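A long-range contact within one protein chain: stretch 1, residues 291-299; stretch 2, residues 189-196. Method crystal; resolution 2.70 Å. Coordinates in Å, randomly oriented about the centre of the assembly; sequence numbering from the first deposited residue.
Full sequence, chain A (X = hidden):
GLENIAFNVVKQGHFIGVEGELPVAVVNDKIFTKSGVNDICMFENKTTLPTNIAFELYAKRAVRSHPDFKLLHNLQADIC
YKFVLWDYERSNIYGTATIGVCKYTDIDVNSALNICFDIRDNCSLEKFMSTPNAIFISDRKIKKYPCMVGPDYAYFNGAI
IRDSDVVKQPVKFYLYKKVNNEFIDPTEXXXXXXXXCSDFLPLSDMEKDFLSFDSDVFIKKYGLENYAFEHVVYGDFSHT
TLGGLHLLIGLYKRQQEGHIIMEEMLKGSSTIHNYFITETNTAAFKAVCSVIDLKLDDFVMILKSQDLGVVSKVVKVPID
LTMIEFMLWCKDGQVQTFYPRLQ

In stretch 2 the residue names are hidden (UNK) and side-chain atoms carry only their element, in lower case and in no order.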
ATOM      1  N   VAL A 291      20.703  22.856  19.277  1.00 37.78           N
ATOM      2  CA  VAL A 291      20.205  24.217  19.414  1.00 37.24           C
ATOM      3  C   VAL A 291      19.115  24.335  20.463  1.00 37.02           C
ATOM      4  O   VAL A 291      18.159  23.568  20.461  1.00 36.23           O
ATOM      5  CB  VAL A 291      19.662  24.728  18.065  1.00 37.35           C
ATOM      6  CG1 VAL A 291      19.132  26.151  18.205  1.00 40.57           C
ATOM      7  CG2 VAL A 291      20.744  24.652  16.999  1.00 34.87           C
ATOM      8  N   ILE A 292      19.258  25.328  21.336  1.00 39.60           N
ATOM      9  CA  ILE A 292      18.240  25.662  22.336  1.00 41.68           C
ATOM     10  C   ILE A 292      17.727  27.067  22.069  1.00 38.44           C
ATOM     11  O   ILE A 292      18.500  27.962  21.736  1.00 37.40           O
ATOM     12  CB  ILE A 292      18.819  25.673  23.752  1.00 47.55           C
ATOM     13  CG1 ILE A 292      19.818  24.548  23.936  1.00 60.02           C
ATOM     14  CG2 ILE A 292      17.724  25.541  24.789  1.00 46.34           C
ATOM     15  CD1 ILE A 292      19.183  23.160  23.911  1.00 67.89           C
ATOM     16  N   ASP A 293      16.432  27.261  22.242  1.00 36.68           N
ATOM     17  CA  ASP A 293      15.818  28.571  22.115  1.00 37.99           C
ATOM     18  C   ASP A 293      15.569  29.148  23.504  1.00 38.18           C
ATOM     19  O   ASP A 293      14.455  29.124  24.011  1.00 39.06           O
ATOM     20  CB  ASP A 293      14.512  28.454  21.331  1.00 37.91           C
ATOM     21  CG  ASP A 293      13.751  29.747  21.271  1.00 39.13           C
ATOM     22  OD1 ASP A 293      12.537  29.695  21.041  1.00 39.76           O
ATOM     23  OD2 ASP A 293      14.352  30.823  21.433  1.00 42.29           O
ATOM     24  N   LEU A 294      16.620  29.645  24.133  1.00 39.60           N
ATOM     25  CA  LEU A 294      16.460  30.376  25.384  1.00 42.43           C
ATOM     26  C   LEU A 294      16.299  31.852  25.087  1.00 41.15           C
ATOM     27  O   LEU A 294      16.870  32.362  24.121  1.00 40.09           O
ATOM     28  CB  LEU A 294      17.677  30.199  26.287  1.00 42.10           C
ATOM     29  CG  LEU A 294      17.924  28.769  26.738  1.00 45.40           C
ATOM     30  CD1 LEU A 294      19.379  28.625  27.198  1.00 47.73           C
ATOM     31  CD2 LEU A 294      16.926  28.352  27.824  1.00 42.61           C
ATOM     32  N   LYS A 295      15.530  32.528  25.932  1.00 41.06           N
ATOM     33  CA  LYS A 295      15.604  33.975  26.032  1.00 44.78           C
ATOM     34  C   LYS A 295      17.085  34.301  26.097  1.00 43.18           C
ATOM     35  O   LYS A 295      17.815  33.676  26.863  1.00 47.72           O
ATOM     36  CB  LYS A 295      14.897  34.442  27.295  1.00 47.89           C
ATOM     37  CG  LYS A 295      14.742  35.949  27.427  1.00 53.96           C
ATOM     38  CD  LYS A 295      13.444  36.436  26.806  1.00 57.43           C
ATOM     39  CE  LYS A 295      12.237  36.162  27.696  1.00 62.83           C
ATOM     40  NZ  LYS A 295      12.190  36.999  28.928  1.00 66.17           N
ATOM     41  N   LEU A 296      17.553  35.231  25.272  1.00 42.59           N
ATOM     42  CA  LEU A 296      18.999  35.484  25.184  1.00 41.15           C
ATOM     43  C   LEU A 296      19.559  35.998  26.516  1.00 42.19           C
ATOM     44  O   LEU A 296      20.656  35.621  26.922  1.00 41.34           O
ATOM     45  CB  LEU A 296      19.304  36.473  24.072  1.00 41.06           C
ATOM     46  CG  LEU A 296      20.717  37.042  23.955  1.00 39.82           C
ATOM     47  CD1 LEU A 296      21.717  35.969  23.560  1.00 39.76           C
ATOM     48  CD2 LEU A 296      20.710  38.169  22.942  1.00 40.71           C
ATOM     49  N   ASP A 297      18.790  36.841  27.195  1.00 42.12           N
ATOM     50  CA  ASP A 297      19.158  37.305  28.526  1.00 43.22           C
ATOM     51  C   ASP A 297      19.418  36.133  29.472  1.00 43.41           C
ATOM     52  O   ASP A 297      20.355  36.144  30.269  1.00 44.98           O
ATOM     53  CB  ASP A 297      18.048  38.160  29.129  1.00 43.73           C
ATOM     54  CG  ASP A 297      17.656  39.317  28.253  1.00 42.28           C
ATOM     55  OD1 ASP A 297      18.039  40.444  28.597  1.00 44.34           O
ATOM     56  OD2 ASP A 297      16.959  39.096  27.240  1.00 38.99           O
ATOM     57  N   ASP A 298      18.580  35.120  29.396  1.00 42.75           N
ATOM     58  CA  ASP A 298      18.763  33.962  30.265  1.00 45.53           C
ATOM     59  C   ASP A 298      20.052  33.172  29.921  1.00 45.99           C
ATOM     60  O   ASP A 298      20.788  32.699  30.812  1.00 39.57           O
ATOM     61  CB  ASP A 298      17.510  33.083  30.203  1.00 43.98           C
ATOM     62  CG  ASP A 298      16.286  33.771  30.807  1.00 44.55           C
ATOM     63  OD1 ASP A 298      16.451  34.638  31.697  1.00 47.28           O
ATOM     64  OD2 ASP A 298      15.156  33.421  30.419  1.00 41.25           O
ATOM     65  N   PHE A 299      20.328  33.044  28.626  1.00 47.62           N
ATOM     66  CA  PHE A 299      21.557  32.400  28.173  1.00 46.48           C
ATOM     67  C   PHE A 299      22.781  33.183  28.630  1.00 44.11           C
ATOM     68  O   PHE A 299      23.785  32.602  29.021  1.00 43.98           O
ATOM     69  CB  PHE A 299      21.551  32.312  26.660  1.00 47.81           C
ATOM     70  CG  PHE A 299      22.739  31.598  26.079  1.00 46.90           C
ATOM     71  CD1 PHE A 299      22.769  30.223  26.023  1.00 45.09           C
ATOM     72  CD2 PHE A 299      23.797  32.309  25.536  1.00 46.69           C
ATOM     73  CE1 PHE A 299      23.835  29.563  25.457  1.00 45.92           C
ATOM     74  CE2 PHE A 299      24.873  31.660  24.963  1.00 46.16           C
ATOM     75  CZ  PHE A 299      24.888  30.282  24.918  1.00 47.42           C
ATOM     76  N   UNK A 189      13.137  27.079  37.646  1.00 53.98           N
ATOM     77  CA  UNK A 189      13.412  26.582  36.316  1.00 49.05           C
ATOM     78  C   UNK A 189      13.289  27.678  35.242  1.00 46.92           C
ATOM     79  O   UNK A 189      12.477  28.608  35.324  1.00 37.93           O
ATOM     80  c   UNK A 189      12.459  25.397  36.125  1.00 53.01           C
ATOM     81  s   UNK A 189      11.761  25.028  34.534  1.00 52.85           S
ATOM     82  N   UNK A 190      14.156  27.573  34.254  1.00 49.83           N
ATOM     83  CA  UNK A 190      14.181  28.480  33.112  1.00 51.56           C
ATOM     84  C   UNK A 190      13.291  27.807  32.047  1.00 51.81           C
ATOM     85  O   UNK A 190      13.079  26.585  32.110  1.00 48.80           O
ATOM     86  c   UNK A 190      15.943  28.760  31.204  1.00 54.54           C
ATOM     87  c   UNK A 190      16.187  30.017  33.341  1.00 58.46           C
ATOM     88  c   UNK A 190      15.679  28.722  32.704  1.00 55.88           C
ATOM     89  c   UNK A 190      15.417  31.255  32.940  1.00 57.93           C
ATOM     90  N   UNK A 191      12.726  28.571  31.105  1.00 49.90           N
ATOM     91  CA  UNK A 191      11.972  27.938  29.998  1.00 45.74           C
ATOM     92  C   UNK A 191      12.473  28.285  28.599  1.00 45.64           C
ATOM     93  O   UNK A 191      12.666  29.453  28.276  1.00 47.09           O
ATOM     94  c   UNK A 191       8.683  25.582  31.983  1.00 43.87           C
ATOM     95  c   UNK A 191      10.505  28.306  30.076  1.00 42.78           C
ATOM     96  c   UNK A 191       9.397  26.250  30.998  1.00 44.28           C
ATOM     97  c   UNK A 191       9.751  27.597  31.146  1.00 41.78           C
ATOM     98  o   UNK A 191       7.589  25.630  34.136  1.00 49.56           O
ATOM     99  c   UNK A 191       8.654  27.614  33.298  1.00 44.80           C
ATOM    100  c   UNK A 191       9.366  28.261  32.303  1.00 41.55           C
ATOM    101  c   UNK A 191       8.308  26.273  33.139  1.00 47.13           C
ATOM    102  N   UNK A 192      12.648  27.266  27.757  1.00 44.55           N
ATOM    103  CA  UNK A 192      12.842  27.480  26.320  1.00 42.54           C
ATOM    104  C   UNK A 192      11.575  28.113  25.803  1.00 39.89           C
ATOM    105  O   UNK A 192      10.568  28.088  26.485  1.00 42.62           O
ATOM    106  o   UNK A 192      12.070  25.217  25.884  1.00 43.54           O
ATOM    107  c   UNK A 192      14.449  25.583  25.968  1.00 42.05           C
ATOM    108  c   UNK A 192      13.101  26.162  25.574  1.00 44.07           C
ATOM    109  N   UNK A 193      11.597  28.689  24.614  1.00 39.36           N
ATOM    110  CA  UNK A 193      10.490  29.589  24.206  1.00 40.49           C
ATOM    111  C   UNK A 193       9.693  29.143  22.996  1.00 37.68           C
ATOM    112  O   UNK A 193       8.822  29.868  22.551  1.00 35.93           O
ATOM    113  c   UNK A 193      11.627  31.647  25.157  1.00 40.52           C
ATOM    114  c   UNK A 193      11.028  30.995  23.941  1.00 40.97           C
ATOM    115  o   UNK A 193       9.518  32.554  25.769  1.00 43.73           O
ATOM    116  c   UNK A 193      10.578  32.070  26.139  1.00 42.26           C
ATOM    117  n   UNK A 193      10.870  31.892  27.408  1.00 47.24           N
ATOM    118  N   UNK A 194      10.014  27.975  22.449  1.00 41.48           N
ATOM    119  CA  UNK A 194       9.203  27.366  21.402  1.00 45.52           C
ATOM    120  C   UNK A 194       9.066  28.234  20.131  1.00 47.75           C
ATOM    121  O   UNK A 194       8.041  28.196  19.468  1.00 50.86           O
ATOM    122  c   UNK A 194       7.801  27.040  21.966  1.00 47.22           C
ATOM    123  o   UNK A 194       7.863  26.176  23.103  1.00 50.07           O
ATOM    124  N   UNK A 195      10.084  29.014  19.786  1.00 48.15           N
ATOM    125  CA  UNK A 195      10.043  29.804  18.555  1.00 46.84           C
ATOM    126  C   UNK A 195      10.689  29.013  17.440  1.00 50.18           C
ATOM    127  O   UNK A 195      11.258  27.929  17.671  1.00 50.54           O
ATOM    128  c   UNK A 195      10.778  31.131  18.737  1.00 46.02           C
ATOM    129  c   UNK A 195      10.114  32.038  19.746  1.00 46.98           C
ATOM    130  c   UNK A 195      10.948  33.266  20.057  1.00 47.45           C
ATOM    131  n   UNK A 195      13.917  33.364  22.222  1.00 42.45           N
ATOM    132  c   UNK A 195      12.861  33.793  21.527  1.00 44.91           C
ATOM    133  n   UNK A 195      12.116  32.918  20.863  1.00 48.18           N
ATOM    134  n   UNK A 195      12.554  35.088  21.503  1.00 43.76           N
ATOM    135  N   UNK A 196      10.626  29.557  16.233  1.00 51.51           N
ATOM    136  CA  UNK A 196      11.253  28.898  15.090  1.00 56.02           C
ATOM    137  C   UNK A 196      11.647  29.922  14.053  1.00 54.56           C
ATOM    138  O   UNK A 196      11.334  31.097  14.196  1.00 54.21           O
ATOM    139  o   UNK A 196       9.370  28.598  13.631  1.00 57.84           O
ATOM    140  c   UNK A 196      10.285  27.905  14.453  1.00 56.52           C
TER
HETATM  141  O   HOH W   1      15.041  31.280  28.305  1.00 36.57           O

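Position 189 has two side-chain atoms, one carbon and then one sulfur. It touches nothing on stretch 1, and its side chain is out of reach. One carbon ending in sulfur is cysteine, so this is Cys 189.

Position 190 has four carbons and no polar atom. The side chain forks at its first carbon, and one arm is two carbons long. The CA-to-CB bond points toward stretch 1. One carbon lies against Leu 294, another close to the carboxylate of Asp 298. Four carbons forked at CB make isoleucine, Ile 190. Its CG2 is 3.5 Å from Leu 294 CD2, an apolar contact. Its CD1 is 3.3 Å from Asp 298 OD2.

Position 191 has one carbon and then a six-carbon ring bearing an oxygen. The CA-to-CB bond points away from stretch 1, and the ring makes no contact there. A phenol ring is tyrosine, Tyr 191. Its backbone serves the contact instead. Water 1 donates to Tyr 191 O at 3.0 Å and to Asp 298 OD2 at 3.0 Å, and it accepts from Lys 295 N at 2.7 Å. The water thus ties the start of the helix to stretch 2.

Position 192 has one carbon carrying an oxygen and a carbon. The methyl carbon faces Ile 292. This branching is threonine, Thr 192. Its CG2 is 3.5 Å from Ile 292 CG2, and its OG1 is hydrogen-bonded elsewhere in the structure. Thr 192 CA also lies 3.3 Å from Asp 293 O, a CA-H...O contact.

Position 193 has three carbons, the third carrying one oxygen and one nitrogen. Its first carbon, CB, is 3.5 Å from Asp 293 OD1. A terminal amide on this length of chain is glutamine, Gln 193. Its backbone N donates to Asp 293 O at 3.0 Å. Its NE2 turns back to Tyr 191 O at 3.2 Å, a hydrogen bond within the stretch.

Position 194 has one carbon and one oxygen. The CA-to-CB bond points away from stretch 1. This is serine, Ser 194. Its phi/psi of 60/33 is left-handed.

Position 195 has three carbons, a nitrogen, and a carbon carrying two more nitrogens. The end of the side chain reaches Asp 293. A guanidinium identifies arginine, Arg 195. NH2 is 2.7 Å from Asp 293 OD2, a salt bridge. NE donates to Asp 293 OD1 at 3.3 Å, and weakly to Asp 293 OD2 at 3.1 Å. The carboxylate meets the guanidinium at its edge, near its plane.

Position 196 has one carbon and one oxygen, and its CA-to-CB bond points away from stretch 1 without touching it. It is serine, Ser 196.

The contact centers on Asp 293, whose CA-to-CB bond points toward stretch 2. Its carboxylate takes the Arg 195 guanidinium and also the backbone, with Arg 195 N donating to Asp 293 OD1 at 2.8 Å. Ile 190 and Thr 192 add apolar packing, and the water joins the backbones near the helix start.

Stretch 2 (189-196) CIYTQSRS
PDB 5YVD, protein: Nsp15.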